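Local coordinates for nucleoporin NUP82 (Saccharomyces cerevisiae, PDB 3PBP), which serves as a structural component of the nuclear pore complex, its N-terminal domain providing the region that interacts with the nucleoporin NUP116, at residues L57-H70 against L82-P94. The protein carries 1 engineered substitution. Residues are numbered along the deposited sequence; the frame is centred on the assembly and turned at random.
Sequences LNFSRHLVLDDTFH and LFNDNEIFVMEVP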
ATOM      1  N   LEU A  57      29.852  -4.008  16.258  1.00 63.23           N
ATOM      2  CA  LEU A  57      30.039  -2.666  15.750  1.00 62.82           C
ATOM      3  C   LEU A  57      29.135  -1.773  16.568  1.00 63.09           C
ATOM      4  O   LEU A  57      27.948  -1.665  16.293  1.00 63.80           O
ATOM      5  CB  LEU A  57      29.648  -2.571  14.282  1.00 63.68           C
ATOM      6  CG  LEU A  57      29.661  -1.132  13.763  1.00 64.01           C
ATOM      7  CD1 LEU A  57      31.076  -0.572  13.899  1.00 62.91           C
ATOM      8  CD2 LEU A  57      29.185  -1.089  12.311  1.00 63.93           C
ATOM      9  N   ASN A  58      29.706  -1.146  17.587  1.00 63.73           N
ATOM     10  CA  ASN A  58      28.968  -0.249  18.460  1.00 63.36           C
ATOM     11  C   ASN A  58      28.656   1.019  17.687  1.00 63.79           C
ATOM     12  O   ASN A  58      29.561   1.668  17.164  1.00 64.10           O
ATOM     13  CB  ASN A  58      29.802   0.093  19.693  1.00 63.58           C
ATOM     14  CG  ASN A  58      29.047   0.930  20.682  1.00 64.85           C
ATOM     15  OD1 ASN A  58      28.705   2.081  20.402  1.00 65.75           O
ATOM     16  ND2 ASN A  58      28.760   0.357  21.849  1.00 65.29           N
ATOM     17  N   PHE A  59      27.378   1.377  17.611  1.00 63.86           N
ATOM     18  CA  PHE A  59      26.984   2.568  16.876  1.00 63.50           C
ATOM     19  C   PHE A  59      26.412   3.687  17.738  1.00 63.41           C
ATOM     20  O   PHE A  59      25.813   4.618  17.206  1.00 64.33           O
ATOM     21  CB  PHE A  59      25.999   2.192  15.754  1.00 62.25           C
ATOM     22  CG  PHE A  59      24.749   1.500  16.235  1.00 62.83           C
ATOM     23  CD1 PHE A  59      23.655   2.238  16.676  1.00 63.14           C
ATOM     24  CD2 PHE A  59      24.660   0.108  16.241  1.00 62.70           C
ATOM     25  CE1 PHE A  59      22.488   1.598  17.111  1.00 62.02           C
ATOM     26  CE2 PHE A  59      23.499  -0.540  16.676  1.00 61.82           C
ATOM     27  CZ  PHE A  59      22.414   0.208  17.110  1.00 61.58           C
ATOM     28  N   SER A  60      26.613   3.600  19.054  1.00 63.23           N
ATOM     29  CA  SER A  60      26.138   4.622  19.994  1.00 64.35           C
ATOM     30  C   SER A  60      26.585   6.004  19.546  1.00 64.74           C
ATOM     31  O   SER A  60      25.861   6.987  19.683  1.00 64.78           O
ATOM     32  CB  SER A  60      26.697   4.372  21.391  1.00 63.34           C
ATOM     33  OG  SER A  60      26.334   3.090  21.865  1.00 67.27           O
ATOM     34  N   ARG A  61      27.793   6.064  19.009  1.00 66.26           N
ATOM     35  CA  ARG A  61      28.365   7.310  18.529  1.00 67.51           C
ATOM     36  C   ARG A  61      27.509   7.943  17.439  1.00 65.49           C
ATOM     37  O   ARG A  61      27.552   9.143  17.237  1.00 65.25           O
ATOM     38  CB  ARG A  61      29.767   7.050  17.980  1.00 71.30           C
ATOM     39  CG  ARG A  61      30.654   8.284  17.933  1.00 76.11           C
ATOM     40  CD  ARG A  61      31.313   8.418  16.578  1.00 78.97           C
ATOM     41  NE  ARG A  61      31.865   7.149  16.121  1.00 81.52           N
ATOM     42  CZ  ARG A  61      32.398   6.965  14.914  1.00 83.93           C
ATOM     43  NH1 ARG A  61      32.444   7.980  14.053  1.00 82.93           N
ATOM     44  NH2 ARG A  61      32.881   5.769  14.566  1.00 84.48           N
ATOM     45  N   HIS A  62      26.731   7.124  16.740  1.00 65.53           N
ATOM     46  CA  HIS A  62      25.877   7.607  15.656  1.00 64.42           C
ATOM     47  C   HIS A  62      24.397   7.619  16.003  1.00 62.78           C
ATOM     48  O   HIS A  62      23.633   8.411  15.453  1.00 62.99           O
ATOM     49  CB  HIS A  62      26.088   6.748  14.416  1.00 66.08           C
ATOM     50  CG  HIS A  62      27.450   6.889  13.819  1.00 70.02           C
ATOM     51  ND1 HIS A  62      27.850   8.021  13.139  1.00 71.62           N
ATOM     52  CD2 HIS A  62      28.514   6.052  13.818  1.00 70.70           C
ATOM     53  CE1 HIS A  62      29.103   7.874  12.743  1.00 72.26           C
ATOM     54  NE2 HIS A  62      29.530   6.687  13.142  1.00 72.95           N
ATOM     55  N   LEU A  63      23.993   6.738  16.912  1.00 60.74           N
ATOM     56  CA  LEU A  63      22.598   6.659  17.315  1.00 58.68           C
ATOM     57  C   LEU A  63      22.423   5.853  18.581  1.00 58.34           C
ATOM     58  O   LEU A  63      22.970   4.754  18.722  1.00 57.23           O
ATOM     59  CB  LEU A  63      21.748   6.021  16.203  1.00 58.67           C
ATOM     60  CG  LEU A  63      20.319   5.570  16.563  1.00 57.57           C
ATOM     61  CD1 LEU A  63      19.458   6.759  16.944  1.00 55.83           C
ATOM     62  CD2 LEU A  63      19.710   4.850  15.382  1.00 57.92           C
ATOM     63  N   VAL A  64      21.663   6.420  19.509  1.00 58.23           N
ATOM     64  CA  VAL A  64      21.352   5.746  20.757  1.00 58.19           C
ATOM     65  C   VAL A  64      19.866   5.466  20.586  1.00 59.01           C
ATOM     66  O   VAL A  64      19.084   6.384  20.329  1.00 58.89           O
ATOM     67  CB  VAL A  64      21.589   6.664  21.980  1.00 56.81           C
ATOM     68  CG1 VAL A  64      21.007   6.016  23.220  1.00 56.50           C
ATOM     69  CG2 VAL A  64      23.074   6.908  22.173  1.00 54.52           C
ATOM     70  N   LEU A  65      19.473   4.206  20.698  1.00 59.18           N
ATOM     71  CA  LEU A  65      18.070   3.860  20.515  1.00 60.57           C
ATOM     72  C   LEU A  65      17.237   4.049  21.779  1.00 62.52           C
ATOM     73  O   LEU A  65      17.778   4.060  22.888  1.00 64.22           O
ATOM     74  CB  LEU A  65      17.940   2.399  20.051  1.00 57.75           C
ATOM     75  CG  LEU A  65      18.532   1.998  18.702  1.00 56.64           C
ATOM     76  CD1 LEU A  65      18.391   0.492  18.528  1.00 54.77           C
ATOM     77  CD2 LEU A  65      17.833   2.754  17.574  1.00 55.02           C
ATOM     78  N   ASP A  66      15.927   4.228  21.600  1.00 63.43           N
ATOM     79  CA  ASP A  66      14.987   4.330  22.715  1.00 63.77           C
ATOM     80  C   ASP A  66      13.858   3.392  22.306  1.00 63.43           C
ATOM     81  O   ASP A  66      13.754   3.047  21.129  1.00 63.48           O
ATOM     82  CB  ASP A  66      14.512   5.784  22.950  1.00 64.00           C
ATOM     83  CG  ASP A  66      13.683   6.352  21.806  1.00 65.90           C
ATOM     84  OD1 ASP A  66      12.602   5.799  21.509  1.00 65.65           O
ATOM     85  OD2 ASP A  66      14.102   7.379  21.214  1.00 68.10           O
ATOM     86  N   ASP A  67      13.029   2.955  23.246  1.00 64.23           N
ATOM     87  CA  ASP A  67      11.959   2.006  22.906  1.00 65.90           C
ATOM     88  C   ASP A  67      10.952   2.458  21.863  1.00 65.01           C
ATOM     89  O   ASP A  67      10.067   1.689  21.490  1.00 64.83           O
ATOM     90  CB  ASP A  67      11.201   1.576  24.162  1.00 69.82           C
ATOM     91  CG  ASP A  67      12.126   1.043  25.241  1.00 73.49           C
ATOM     92  OD1 ASP A  67      13.122   0.368  24.879  1.00 75.86           O
ATOM     93  OD2 ASP A  67      11.855   1.290  26.442  1.00 74.89           O
ATOM     94  N   THR A  68      11.084   3.697  21.398  1.00 64.15           N
ATOM     95  CA  THR A  68      10.183   4.247  20.389  1.00 63.38           C
ATOM     96  C   THR A  68      10.596   3.874  18.964  1.00 61.89           C
ATOM     97  O   THR A  68       9.775   3.900  18.038  1.00 62.25           O
ATOM     98  CB  THR A  68      10.112   5.789  20.508  1.00 64.31           C
ATOM     99  OG1 THR A  68       9.393   6.127  21.696  1.00 66.24           O
ATOM    100  CG2 THR A  68       9.403   6.412  19.297  1.00 66.23           C
ATOM    101  N   PHE A  69      11.866   3.533  18.792  1.00 60.05           N
ATOM    102  CA  PHE A  69      12.388   3.160  17.485  1.00 58.89           C
ATOM    103  C   PHE A  69      11.931   1.780  17.024  1.00 58.38           C
ATOM    104  O   PHE A  69      11.692   0.889  17.835  1.00 57.27           O
ATOM    105  CB  PHE A  69      13.924   3.159  17.502  1.00 57.99           C
ATOM    106  CG  PHE A  69      14.542   4.486  17.218  1.00 56.23           C
ATOM    107  CD1 PHE A  69      14.447   5.526  18.135  1.00 56.99           C
ATOM    108  CD2 PHE A  69      15.187   4.713  16.012  1.00 55.94           C
ATOM    109  CE1 PHE A  69      14.987   6.786  17.846  1.00 57.17           C
ATOM    110  CE2 PHE A  69      15.731   5.972  15.709  1.00 56.55           C
ATOM    111  CZ  PHE A  69      15.630   7.007  16.623  1.00 56.15           C
ATOM    112  N   HIS A  70      11.809   1.626  15.709  1.00 59.30           N
ATOM    113  CA  HIS A  70      11.473   0.346  15.089  1.00 59.80           C
ATOM    114  C   HIS A  70      12.715   0.040  14.254  1.00 59.07           C
ATOM    115  O   HIS A  70      13.369   0.970  13.751  1.00 59.15           O
ATOM    116  CB  HIS A  70      10.299   0.461  14.125  1.00 62.09           C
ATOM    117  CG  HIS A  70       8.986   0.759  14.776  1.00 66.49           C
ATOM    118  ND1 HIS A  70       8.709   1.962  15.389  1.00 68.41           N
ATOM    119  CD2 HIS A  70       7.844   0.034  14.840  1.00 67.88           C
ATOM    120  CE1 HIS A  70       7.452   1.969  15.798  1.00 68.12           C
ATOM    121  NE2 HIS A  70       6.905   0.811  15.476  1.00 68.19           N
ATOM    122  N   LEU A  82      16.777   1.638  10.988  1.00 53.14           N
ATOM    123  CA  LEU A  82      16.301   2.016  12.315  1.00 52.75           C
ATOM    124  C   LEU A  82      15.597   3.361  12.173  1.00 53.57           C
ATOM    125  O   LEU A  82      16.155   4.318  11.607  1.00 51.86           O
ATOM    126  CB  LEU A  82      17.480   2.102  13.297  1.00 51.21           C
ATOM    127  CG  LEU A  82      18.426   0.890  13.235  1.00 49.82           C
ATOM    128  CD1 LEU A  82      19.429   1.128  12.123  1.00 47.29           C
ATOM    129  CD2 LEU A  82      19.145   0.670  14.546  1.00 48.83           C
ATOM    130  N   PHE A  83      14.360   3.431  12.667  1.00 54.11           N
ATOM    131  CA  PHE A  83      13.589   4.661  12.540  1.00 54.91           C
ATOM    132  C   PHE A  83      12.535   4.884  13.613  1.00 55.08           C
ATOM    133  O   PHE A  83      12.130   3.964  14.322  1.00 55.53           O
ATOM    134  CB  PHE A  83      12.885   4.695  11.178  1.00 54.86           C
ATOM    135  CG  PHE A  83      11.821   3.635  11.023  1.00 55.25           C
ATOM    136  CD1 PHE A  83      12.160   2.324  10.677  1.00 56.57           C
ATOM    137  CD2 PHE A  83      10.482   3.933  11.252  1.00 54.49           C
ATOM    138  CE1 PHE A  83      11.174   1.323  10.561  1.00 55.56           C
ATOM    139  CE2 PHE A  83       9.489   2.945  11.143  1.00 52.98           C
ATOM    140  CZ  PHE A  83       9.836   1.641  10.797  1.00 54.17           C
ATOM    141  N   ASN A  84      12.100   6.132  13.713  1.00 54.76           N
ATOM    142  CA  ASN A  84      11.053   6.512  14.638  1.00 55.88           C
ATOM    143  C   ASN A  84      10.114   7.424  13.849  1.00 57.48           C
ATOM    144  O   ASN A  84      10.120   7.411  12.614  1.00 57.34           O
ATOM    145  CB  ASN A  84      11.622   7.224  15.875  1.00 55.34           C
ATOM    146  CG  ASN A  84      12.409   8.494  15.538  1.00 56.21           C
ATOM    147  OD1 ASN A  84      12.519   8.905  14.374  1.00 55.37           O
ATOM    148  ND2 ASN A  84      12.958   9.127  16.575  1.00 55.76           N
ATOM    149  N   ASP A  85       9.307   8.217  14.538  1.00 58.78           N
ATOM    150  CA  ASP A  85       8.374   9.087  13.832  1.00 60.16           C
ATOM    151  C   ASP A  85       9.060  10.293  13.192  1.00 60.14           C
ATOM    152  O   ASP A  85       8.450  11.021  12.403  1.00 59.37           O
ATOM    153  CB  ASP A  85       7.298   9.563  14.800  1.00 61.29           C
ATOM    154  CG  ASP A  85       7.874  10.345  15.967  1.00 65.83           C
ATOM    155  OD1 ASP A  85       8.797   9.832  16.647  1.00 66.21           O
ATOM    156  OD2 ASP A  85       7.397  11.478  16.207  1.00 69.42           O
ATOM    157  N   ASN A  86      10.340  10.481  13.495  1.00 58.40           N
ATOM    158  CA  ASN A  86      11.022  11.642  12.985  1.00 58.62           C
ATOM    159  C   ASN A  86      12.192  11.406  12.055  1.00 58.54           C
ATOM    160  O   ASN A  86      12.404  12.176  11.124  1.00 57.72           O
ATOM    161  CB  ASN A  86      11.457  12.502  14.180  1.00 60.92           C
ATOM    162  CG  ASN A  86      12.226  13.748  13.759  1.00 62.73           C
ATOM    163  OD1 ASN A  86      13.427  13.683  13.459  1.00 64.68           O
ATOM    164  ND2 ASN A  86      11.534  14.887  13.721  1.00 60.61           N
ATOM    165  N   GLU A  87      12.962  10.355  12.300  1.00 59.21           N
ATOM    166  CA  GLU A  87      14.115  10.105  11.454  1.00 60.00           C
ATOM    167  C   GLU A  87      14.321   8.642  11.059  1.00 58.49           C
ATOM    168  O   GLU A  87      13.737   7.732  11.652  1.00 56.22           O
ATOM    169  CB  GLU A  87      15.366  10.657  12.142  1.00 62.67           C
ATOM    170  CG  GLU A  87      15.680  10.017  13.487  1.00 66.20           C
ATOM    171  CD  GLU A  87      16.772  10.771  14.242  1.00 70.02           C
ATOM    172  OE1 GLU A  87      17.636  11.390  13.570  1.00 70.79           O
ATOM    173  OE2 GLU A  87      16.769  10.737  15.500  1.00 71.48           O
ATOM    174  N   ILE A  88      15.164   8.444  10.048  1.00 57.48           N
ATOM    175  CA  ILE A  88      15.484   7.123   9.517  1.00 56.71           C
ATOM    176  C   ILE A  88      17.001   6.930   9.370  1.00 56.83           C
ATOM    177  O   ILE A  88      17.702   7.808   8.848  1.00 56.22           O
ATOM    178  CB  ILE A  88      14.859   6.928   8.098  1.00 55.85           C
ATOM    179  CG1 ILE A  88      13.338   7.086   8.152  1.00 54.29           C
ATOM    180  CG2 ILE A  88      15.238   5.555   7.539  1.00 55.33           C
ATOM    181  CD1 ILE A  88      12.665   7.103   6.774  1.00 51.91           C
ATOM    182  N   PHE A  89      17.499   5.784   9.825  1.00 55.58           N
ATOM    183  CA  PHE A  89      18.917   5.464   9.682  1.00 56.91           C
ATOM    184  C   PHE A  89      19.041   4.154   8.916  1.00 57.87           C
ATOM    185  O   PHE A  89      18.226   3.251   9.093  1.00 58.86           O
ATOM    186  CB  PHE A  89      19.605   5.243  11.030  1.00 56.77           C
ATOM    187  CG  PHE A  89      19.739   6.473  11.863  1.00 59.21           C
ATOM    188  CD1 PHE A  89      18.681   6.906  12.676  1.00 60.05           C
ATOM    189  CD2 PHE A  89      20.932   7.187  11.874  1.00 58.75           C
ATOM    190  CE1 PHE A  89      18.812   8.031  13.491  1.00 58.63           C
ATOM    191  CE2 PHE A  89      21.072   8.310  12.683  1.00 59.55           C
ATOM    192  CZ  PHE A  89      20.009   8.732  13.495  1.00 59.11           C
ATOM    193  N   VAL A  90      20.058   4.042   8.070  1.00 57.23           N
ATOM    194  CA  VAL A  90      20.281   2.800   7.357  1.00 57.49           C
ATOM    195  C   VAL A  90      21.745   2.411   7.545  1.00 59.41           C
ATOM    196  O   VAL A  90      22.658   3.145   7.148  1.00 59.42           O
ATOM    197  CB  VAL A  90      19.942   2.921   5.871  1.00 56.90           C
ATOM    198  CG1 VAL A  90      20.331   1.642   5.144  1.00 56.26           C
ATOM    199  CG2 VAL A  90      18.455   3.165   5.712  1.00 55.59           C
HETATM  200  N   MSE A  91      21.956   1.259   8.178  1.00 60.78           N
HETATM  201  CA  MSE A  91      23.291   0.756   8.446  1.00 61.33           C
HETATM  202  C   MSE A  91      23.587  -0.549   7.741  1.00 59.74           C
HETATM  203  O   MSE A  91      22.710  -1.392   7.566  1.00 59.57           O
HETATM  204  CB  MSE A  91      23.478   0.572   9.938  1.00 65.53           C
HETATM  205  CG  MSE A  91      23.566   1.873  10.670  1.00 73.48           C
HETATM  206 SE   MSE A  91      23.597   1.652  12.588  1.00 91.13          SE
HETATM  207  CE  MSE A  91      22.818   3.351  13.109  1.00 81.42           C
ATOM    208  N   GLU A  92      24.847  -0.709   7.361  1.00 57.71           N
ATOM    209  CA  GLU A  92      25.303  -1.895   6.667  1.00 56.67           C
ATOM    210  C   GLU A  92      25.906  -2.880   7.656  1.00 55.78           C
ATOM    211  O   GLU A  92      26.845  -2.536   8.367  1.00 55.86           O
ATOM    212  CB  GLU A  92      26.348  -1.484   5.631  1.00 57.78           C
ATOM    213  CG  GLU A  92      26.818  -2.588   4.713  1.00 62.41           C
ATOM    214  CD  GLU A  92      27.737  -2.075   3.617  1.00 65.08           C
ATOM    215  OE1 GLU A  92      28.893  -1.707   3.918  1.00 66.30           O
ATOM    216  OE2 GLU A  92      27.299  -2.030   2.445  1.00 67.05           O
ATOM    217  N   VAL A  93      25.358  -4.091   7.732  1.00 55.47           N
ATOM    218  CA  VAL A  93      25.917  -5.109   8.628  1.00 54.28           C
ATOM    219  C   VAL A  93      27.286  -5.447   8.029  1.00 55.70           C
ATOM    220  O   VAL A  93      27.381  -5.858   6.871  1.00 56.39           O
ATOM    221  CB  VAL A  93      25.046  -6.368   8.666  1.00 51.31           C
ATOM    222  CG1 VAL A  93      25.718  -7.427   9.491  1.00 50.61           C
ATOM    223  CG2 VAL A  93      23.698  -6.037   9.251  1.00 51.36           C
ATOM    224  N   PRO A  94      28.366  -5.275   8.807  1.00 55.46           N
ATOM    225  CA  PRO A  94      29.741  -5.538   8.364  1.00 55.41           C
ATOM    226  C   PRO A  94      30.121  -6.983   8.065  1.00 54.75           C
ATOM    227  O   PRO A  94      31.168  -7.449   8.508  1.00 56.21           O
ATOM    228  CB  PRO A  94      30.587  -4.956   9.496  1.00 55.13           C
ATOM    229  CG  PRO A  94      29.641  -4.030  10.222  1.00 55.46           C
ATOM    230  CD  PRO A  94      28.366  -4.798  10.191  1.00 54.65           C
TER
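His-70 and Phe-83 form an antiparallel hydrogen-bonded pair: His-70 N donates to Phe-83 O (2.7 Å) and Phe-83 N to His-70 O (2.9 Å). Beside this pair, His-70 CB lies over one face of the Phe-83 ring, 3.9 Å from its centroid, while the imidazole is slid aside, so the two near-parallel rings barely overlap.

CH-pi contacts continue along residues 57-70. Asn-84 CB sits over the centre of the Phe-69 ring, and its amide, tilted 34° to that ring, brings ND2 to 3.3 Å from Phe-69 CE1. Asn-84 CG stands between backbone N and carbonyl carbon (chi1 59°), which turns OD1 back to accept from the backbone N of Asn-86, an Asx turn, and of Glu-87, which extends it to an Asx motif; the two bonds should fix the amide's rotation against the ring. Phe-69 also meets CE1 of Phe-89 with its edge, and an alanine here would probably open a gap between Asn-84 and Phe-89 and leave the Asn-84 amide without its aromatic cover. Farther along, Leu-63 CD2 lies over a face of the Phe-89 ring, 3.6 Å from Phe-89 CD1. The selenium of selenomethionine Met-91 rests over the Phe-59 ring in a Met-aromatic contact, 3.8 Å from Phe-59 CG.

Purely aliphatic packing completes the interface: Leu-65 CD2 meets Leu-82 CD2 at 3.9 Å, and Leu-57 CD2 abuts Pro-94 CG, and both of these last residues also touch Trp-45 of strand 42-47. Residues 57-70 thus illustrate the beta-propeller principle: leaving the last strand of one four-stranded blade, the chain packs across the next blade before becoming its first strand.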